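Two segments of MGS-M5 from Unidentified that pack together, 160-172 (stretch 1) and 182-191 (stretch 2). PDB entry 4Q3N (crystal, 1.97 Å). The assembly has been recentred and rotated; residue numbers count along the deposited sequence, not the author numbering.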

ATOM      1  N   TYR A 160     -18.791   3.945 -19.831  1.00 24.21           N
ATOM      2  CA  TYR A 160     -20.054   4.630 -20.180  1.00 24.13           C
ATOM      3  C   TYR A 160     -20.474   5.641 -19.081  1.00 27.21           C
ATOM      4  O   TYR A 160     -20.831   6.784 -19.359  1.00 27.05           O
ATOM      5  CB  TYR A 160     -21.221   3.625 -20.366  1.00 27.40           C
ATOM      6  CG  TYR A 160     -21.138   2.949 -21.715  1.00 29.11           C
ATOM      7  CD1 TYR A 160     -20.285   1.878 -21.901  1.00 29.90           C
ATOM      8  CD2 TYR A 160     -21.894   3.410 -22.804  1.00 29.87           C
ATOM      9  CE1 TYR A 160     -20.162   1.261 -23.156  1.00 30.35           C
ATOM     10  CE2 TYR A 160     -21.749   2.811 -24.075  1.00 34.12           C
ATOM     11  CZ  TYR A 160     -20.896   1.726 -24.216  1.00 32.68           C
ATOM     12  OH  TYR A 160     -20.752   1.076 -25.430  1.00 34.92           O
ATOM     13  N   ILE A 161     -20.448   5.197 -17.839  1.00 24.04           N
ATOM     14  CA  ILE A 161     -21.087   6.004 -16.782  1.00 25.70           C
ATOM     15  C   ILE A 161     -20.105   6.820 -15.954  1.00 26.90           C
ATOM     16  O   ILE A 161     -20.526   7.583 -15.071  1.00 26.96           O
ATOM     17  CB  ILE A 161     -21.911   5.108 -15.843  1.00 24.67           C
ATOM     18  CG1 ILE A 161     -21.028   4.028 -15.204  1.00 23.83           C
ATOM     19  CG2 ILE A 161     -23.026   4.389 -16.649  1.00 27.23           C
ATOM     20  CD1 ILE A 161     -21.727   3.264 -14.063  1.00 24.66           C
ATOM     21  N   HIS A 162     -18.819   6.692 -16.261  1.00 25.75           N
ATOM     22  CA  HIS A 162     -17.763   7.492 -15.611  1.00 26.55           C
ATOM     23  C   HIS A 162     -17.847   7.357 -14.073  1.00 25.79           C
ATOM     24  O   HIS A 162     -17.844   8.367 -13.349  1.00 24.47           O
ATOM     25  CB  HIS A 162     -17.881   8.958 -16.029  1.00 30.76           C
ATOM     26  CG  HIS A 162     -17.926   9.126 -17.519  1.00 36.05           C
ATOM     27  ND1 HIS A 162     -18.995   9.700 -18.177  1.00 38.78           N
ATOM     28  CD2 HIS A 162     -17.062   8.717 -18.482  1.00 38.11           C
ATOM     29  CE1 HIS A 162     -18.762   9.680 -19.483  1.00 40.20           C
ATOM     30  NE2 HIS A 162     -17.598   9.087 -19.693  1.00 39.79           N
ATOM     31  N   ILE A 163     -17.923   6.112 -13.625  1.00 26.13           N
ATOM     32  CA  ILE A 163     -17.883   5.736 -12.180  1.00 24.31           C
ATOM     33  C   ILE A 163     -16.684   4.771 -12.000  1.00 26.45           C
ATOM     34  O   ILE A 163     -16.442   3.924 -12.873  1.00 25.22           O
ATOM     35  CB  ILE A 163     -19.206   5.014 -11.744  1.00 23.80           C
ATOM     36  CG1 ILE A 163     -20.424   5.929 -11.925  1.00 24.60           C
ATOM     37  CG2 ILE A 163     -19.103   4.406 -10.253  1.00 23.08           C
ATOM     38  CD1 ILE A 163     -20.376   7.168 -11.044  1.00 25.35           C
ATOM     39  N   ASP A 164     -15.905   4.939 -10.933  1.00 23.14           N
ATOM     40  CA  ASP A 164     -14.864   3.994 -10.526  1.00 22.11           C
ATOM     41  C   ASP A 164     -15.329   2.554 -10.814  1.00 23.26           C
ATOM     42  O   ASP A 164     -16.388   2.135 -10.338  1.00 23.30           O
ATOM     43  CB  ASP A 164     -14.594   4.219  -9.021  1.00 24.77           C
ATOM     44  CG  ASP A 164     -13.363   3.467  -8.491  1.00 25.82           C
ATOM     45  OD1 ASP A 164     -12.954   2.433  -9.101  1.00 24.03           O
ATOM     46  OD2 ASP A 164     -12.828   3.900  -7.416  1.00 29.33           O
ATOM     47  N   SER A 165     -14.566   1.799 -11.624  1.00 22.10           N
ATOM     48  CA  SER A 165     -14.962   0.432 -11.997  1.00 22.41           C
ATOM     49  C   SER A 165     -15.130  -0.450 -10.770  1.00 23.51           C
ATOM     50  O   SER A 165     -15.871  -1.461 -10.769  1.00 24.39           O
ATOM     51  CB  SER A 165     -13.902  -0.194 -12.955  1.00 22.27           C
ATOM     52  OG  SER A 165     -12.644  -0.429 -12.334  1.00 24.05           O
ATOM     53  N   ARG A 166     -14.451  -0.063  -9.697  1.00 22.88           N
ATOM     54  CA  ARG A 166     -14.516  -0.879  -8.451  1.00 24.35           C
ATOM     55  C   ARG A 166     -15.871  -0.679  -7.753  1.00 25.30           C
ATOM     56  O   ARG A 166     -16.212  -1.411  -6.841  1.00 25.17           O
ATOM     57  CB  ARG A 166     -13.343  -0.532  -7.520  1.00 26.02           C
ATOM     58  CG  ARG A 166     -11.989  -0.953  -8.181  1.00 28.22           C
ATOM     59  CD  ARG A 166     -10.793  -0.329  -7.482  1.00 28.39           C
ATOM     60  NE  ARG A 166     -10.932   1.116  -7.317  1.00 28.45           N
ATOM     61  CZ  ARG A 166     -10.043   1.862  -6.686  1.00 28.78           C
ATOM     62  NH1 ARG A 166      -8.916   1.308  -6.229  1.00 28.39           N
ATOM     63  NH2 ARG A 166     -10.261   3.155  -6.560  1.00 27.02           N
ATOM     64  N   ASN A 167     -16.666   0.282  -8.220  1.00 22.77           N
ATOM     65  CA  ASN A 167     -18.025   0.485  -7.684  1.00 23.60           C
ATOM     66  C   ASN A 167     -19.053  -0.252  -8.555  1.00 24.11           C
ATOM     67  O   ASN A 167     -20.237  -0.193  -8.287  1.00 24.74           O
ATOM     68  CB  ASN A 167     -18.426   1.978  -7.689  1.00 25.00           C
ATOM     69  CG  ASN A 167     -18.162   2.689  -6.386  1.00 26.24           C
ATOM     70  OD1 ASN A 167     -18.130   2.108  -5.279  1.00 32.47           O
ATOM     71  ND2 ASN A 167     -17.970   3.970  -6.508  1.00 22.68           N
ATOM     72  N   VAL A 168     -18.592  -0.905  -9.627  1.00 22.92           N
ATOM     73  CA  VAL A 168     -19.494  -1.580 -10.552  1.00 24.10           C
ATOM     74  C   VAL A 168     -19.599  -3.031 -10.169  1.00 25.72           C
ATOM     75  O   VAL A 168     -18.615  -3.740 -10.194  1.00 26.71           O
ATOM     76  CB  VAL A 168     -19.003  -1.430 -12.032  1.00 26.75           C
ATOM     77  CG1 VAL A 168     -19.915  -2.256 -12.992  1.00 26.31           C
ATOM     78  CG2 VAL A 168     -18.998   0.078 -12.436  1.00 24.10           C
ATOM     79  N   HIS A 169     -20.784  -3.484  -9.763  1.00 23.71           N
ATOM     80  CA  HIS A 169     -20.881  -4.827  -9.189  1.00 24.05           C
ATOM     81  C   HIS A 169     -21.751  -5.693 -10.078  1.00 26.58           C
ATOM     82  O   HIS A 169     -22.971  -5.708  -9.922  1.00 27.16           O
ATOM     83  CB  HIS A 169     -21.471  -4.795  -7.808  1.00 27.22           C
ATOM     84  CG  HIS A 169     -20.781  -3.820  -6.914  1.00 30.51           C
ATOM     85  ND1 HIS A 169     -19.425  -3.887  -6.664  1.00 30.63           N
ATOM     86  CD2 HIS A 169     -21.249  -2.749  -6.226  1.00 29.66           C
ATOM     87  CE1 HIS A 169     -19.091  -2.917  -5.830  1.00 30.45           C
ATOM     88  NE2 HIS A 169     -20.173  -2.204  -5.566  1.00 32.25           N
ATOM     89  N   ALA A 170     -21.113  -6.412 -10.989  1.00 24.70           N
ATOM     90  CA  ALA A 170     -21.798  -7.196 -11.997  1.00 26.95           C
ATOM     91  C   ALA A 170     -20.829  -8.324 -12.356  1.00 28.58           C
ATOM     92  O   ALA A 170     -19.609  -8.121 -12.222  1.00 29.80           O
ATOM     93  CB  ALA A 170     -22.119  -6.330 -13.232  1.00 26.19           C
ATOM     94  N   TYR A 171     -21.367  -9.482 -12.768  1.00 25.94           N
ATOM     95  CA  TYR A 171     -20.585 -10.699 -13.018  1.00 25.84           C
ATOM     96  C   TYR A 171     -20.763 -11.165 -14.455  1.00 25.85           C
ATOM     97  O   TYR A 171     -21.863 -11.036 -15.039  1.00 24.79           O
ATOM     98  CB  TYR A 171     -20.998 -11.867 -12.111  1.00 25.50           C
ATOM     99  CG  TYR A 171     -20.896 -11.620 -10.601  1.00 27.44           C
ATOM    100  CD1 TYR A 171     -19.728 -11.136 -10.011  1.00 27.64           C
ATOM    101  CD2 TYR A 171     -21.977 -11.865  -9.784  1.00 28.01           C
ATOM    102  CE1 TYR A 171     -19.659 -10.896  -8.627  1.00 28.99           C
ATOM    103  CE2 TYR A 171     -21.927 -11.636  -8.392  1.00 28.52           C
ATOM    104  CZ  TYR A 171     -20.760 -11.158  -7.830  1.00 28.77           C
ATOM    105  OH  TYR A 171     -20.739 -10.928  -6.480  1.00 29.75           O
ATOM    106  N   ILE A 172     -19.691 -11.728 -14.991  1.00 24.86           N
ATOM    107  CA  ILE A 172     -19.771 -12.666 -16.100  1.00 24.99           C
ATOM    108  C   ILE A 172     -19.790 -14.060 -15.506  1.00 25.82           C
ATOM    109  O   ILE A 172     -18.965 -14.342 -14.623  1.00 24.97           O
ATOM    110  CB  ILE A 172     -18.567 -12.539 -17.041  1.00 24.93           C
ATOM    111  CG1 ILE A 172     -18.504 -11.115 -17.580  1.00 23.80           C
ATOM    112  CG2 ILE A 172     -18.630 -13.636 -18.184  1.00 22.67           C
ATOM    113  CD1 ILE A 172     -19.614 -10.803 -18.699  1.00 20.59           C
ATOM    114  N   VAL A 182     -23.550 -12.358 -19.396  1.00 29.26           N
ATOM    115  CA  VAL A 182     -23.620 -11.357 -18.342  1.00 28.42           C
ATOM    116  C   VAL A 182     -24.821 -11.641 -17.485  1.00 29.84           C
ATOM    117  O   VAL A 182     -25.900 -11.876 -17.988  1.00 29.56           O
ATOM    118  CB  VAL A 182     -23.792  -9.915 -18.880  1.00 30.87           C
ATOM    119  CG1 VAL A 182     -23.729  -8.893 -17.721  1.00 27.76           C
ATOM    120  CG2 VAL A 182     -22.786  -9.600 -19.950  1.00 28.65           C
ATOM    121  N   CYS A 183     -24.650 -11.572 -16.184  1.00 30.95           N
ATOM    122  CA  CYS A 183     -25.812 -11.658 -15.320  1.00 31.23           C
ATOM    123  C   CYS A 183     -26.362 -10.228 -15.115  1.00 31.43           C
ATOM    124  O   CYS A 183     -26.008  -9.541 -14.146  1.00 30.16           O
ATOM    125  CB  CYS A 183     -25.414 -12.322 -13.990  1.00 32.54           C
ATOM    126  SG  CYS A 183     -26.762 -12.439 -12.844  1.00 35.67           S
ATOM    127  N   TRP A 184     -27.178  -9.750 -16.052  1.00 29.79           N
ATOM    128  CA  TRP A 184     -27.722  -8.395 -15.909  1.00 29.65           C
ATOM    129  C   TRP A 184     -28.782  -8.276 -14.806  1.00 29.84           C
ATOM    130  O   TRP A 184     -29.037  -7.180 -14.358  1.00 28.47           O
ATOM    131  CB  TRP A 184     -28.338  -7.907 -17.236  1.00 30.78           C
ATOM    132  CG  TRP A 184     -27.306  -7.685 -18.371  1.00 29.85           C
ATOM    133  CD1 TRP A 184     -27.256  -8.314 -19.603  1.00 32.75           C
ATOM    134  CD2 TRP A 184     -26.241  -6.735 -18.366  1.00 30.26           C
ATOM    135  NE1 TRP A 184     -26.205  -7.823 -20.343  1.00 31.46           N
ATOM    136  CE2 TRP A 184     -25.557  -6.859 -19.617  1.00 30.90           C
ATOM    137  CE3 TRP A 184     -25.781  -5.799 -17.424  1.00 30.00           C
ATOM    138  CZ2 TRP A 184     -24.457  -6.067 -19.953  1.00 30.88           C
ATOM    139  CZ3 TRP A 184     -24.662  -5.026 -17.742  1.00 30.41           C
ATOM    140  CH2 TRP A 184     -24.003  -5.172 -18.995  1.00 30.40           C
ATOM    141  N   SER A 185     -29.455  -9.373 -14.427  1.00 30.50           N
ATOM    142  CA  SER A 185     -30.557  -9.280 -13.461  1.00 31.90           C
ATOM    143  C   SER A 185     -30.028  -8.939 -12.061  1.00 31.25           C
ATOM    144  O   SER A 185     -30.788  -8.452 -11.206  1.00 33.52           O
ATOM    145  CB  SER A 185     -31.341 -10.584 -13.395  1.00 33.18           C
ATOM    146  OG  SER A 185     -30.468 -11.636 -12.966  1.00 32.42           O
ATOM    147  N   ASN A 186     -28.766  -9.260 -11.817  1.00 30.83           N
ATOM    148  CA  ASN A 186     -28.102  -8.985 -10.514  1.00 33.26           C
ATOM    149  C   ASN A 186     -26.894  -8.080 -10.698  1.00 35.23           C
ATOM    150  O   ASN A 186     -25.768  -8.476 -10.396  1.00 35.35           O
ATOM    151  CB  ASN A 186     -27.622 -10.275  -9.839  1.00 34.40           C
ATOM    152  CG  ASN A 186     -28.745 -11.125  -9.285  1.00 37.47           C
ATOM    153  OD1 ASN A 186     -28.907 -11.228  -8.071  1.00 38.88           O
ATOM    154  ND2 ASN A 186     -29.516 -11.760 -10.166  1.00 38.14           N
ATOM    155  N   ALA A 187     -27.090  -6.902 -11.268  1.00 35.72           N
ATOM    156  CA  ALA A 187     -25.972  -6.010 -11.558  1.00 35.43           C
ATOM    157  C   ALA A 187     -26.313  -4.667 -10.943  1.00 36.29           C
ATOM    158  O   ALA A 187     -27.447  -4.239 -11.057  1.00 34.14           O
ATOM    159  CB  ALA A 187     -25.734  -5.881 -13.047  1.00 34.48           C
ATOM    160  N   ASN A 188     -25.369  -4.056 -10.225  1.00 37.32           N
ATOM    161  CA  ASN A 188     -25.602  -2.731  -9.704  1.00 41.51           C
ATOM    162  C   ASN A 188     -24.356  -1.844  -9.745  1.00 35.98           C
ATOM    163  O   ASN A 188     -23.231  -2.292 -10.024  1.00 33.52           O
ATOM    164  CB  ASN A 188     -26.169  -2.768  -8.287  1.00 50.41           C
ATOM    165  CG  ASN A 188     -25.521  -3.780  -7.420  1.00 59.00           C
ATOM    166  OD1 ASN A 188     -25.935  -4.943  -7.407  1.00 68.01           O
ATOM    167  ND2 ASN A 188     -24.531  -3.351  -6.636  1.00 58.64           N
ATOM    168  N   VAL A 189     -24.593  -0.556  -9.559  1.00 31.85           N
ATOM    169  CA  VAL A 189     -23.495   0.397  -9.471  1.00 28.82           C
ATOM    170  C   VAL A 189     -23.618   0.995  -8.077  1.00 30.78           C
ATOM    171  O   VAL A 189     -24.627   1.612  -7.749  1.00 29.89           O
ATOM    172  CB  VAL A 189     -23.574   1.454 -10.602  1.00 27.04           C
ATOM    173  CG1 VAL A 189     -22.448   2.499 -10.446  1.00 25.82           C
ATOM    174  CG2 VAL A 189     -23.482   0.750 -11.963  1.00 24.89           C
ATOM    175  N   GLY A 190     -22.637   0.731  -7.217  1.00 32.98           N
ATOM    176  CA  GLY A 190     -22.776   1.137  -5.826  1.00 38.34           C
ATOM    177  C   GLY A 190     -23.823   0.190  -5.257  1.00 43.53           C
ATOM    178  O   GLY A 190     -23.643  -1.026  -5.257  1.00 53.83           O
ATOM    179  N   ALA A 191     -24.960   0.721  -4.849  1.00 39.64           N
ATOM    180  CA  ALA A 191     -26.027  -0.158  -4.366  1.00 37.19           C
ATOM    181  C   ALA A 191     -27.223  -0.131  -5.335  1.00 34.84           C
ATOM    182  O   ALA A 191     -28.253  -0.721  -5.078  1.00 36.39           O
ATOM    183  CB  ALA A 191     -26.455   0.277  -2.980  1.00 37.45           C
TER
HETATM  184  O   HOH W   1     -24.135  -9.602 -12.136  1.00 29.08           O

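The two segments are held together mainly by main-chain groups that pair off along an antiparallel register, and side chains add little polar chemistry of their own across the gap. H169 and N188 form the hydrogen-bonded pair: H169 N donates to N188 O at 2.7 Å, and N188 N returns the bond to H169 O at 2.9 Å, both nearly straight. Two residues along, past the non-hydrogen-bonded pair V168 and V189, G190 N donates to N167 O at 2.8 Å. That same carbonyl oxygen, N167 O, also receives a CA-H contact from V189 CA at 3.5 Å, just as H169 O does from A187 CA at 3.4 Å, so each acceptor serves an amide and a neighbouring CA.

In the other direction, past A170 and A187, the ladder is interrupted. Between C183 and A187 the second segment loops out, and a water fills the opening. It accepts from Y171 N at 2.8 Å and donates to C183 O at 2.7 Å and to N186 O at 2.6 Å, satisfying three main-chain groups that lack a direct partner here. Direct pairing resumes where C183 N donates to Y171 O at 3.1 Å, beside the non-hydrogen-bonded pair I172 and V182.

Several polar side chains find partners within their own segment. N188 ND2 donates to G190 O at 2.8 Å, and both of these atoms lie at the edge of the H169 ring, with H169 CD2 3.1 Å from G190 O. Before the strand, D164 takes the main-chain amide of R166 and forms a salt bridge with its guanidinium, R166 NH2 lying 2.8 Å from D164 OD2, though both atoms also bond elsewhere in the structure; N167 N to D164 O, 2.8 Å, reinforces the turn.

Apolar contacts complete the join. V189 packs against I161 and I163, with V189 CG2 3.7 Å from I161 CD1 and V189 CG1 3.9 Å from I163 CG2. G190 has positive phi, a conformation that favours glycine.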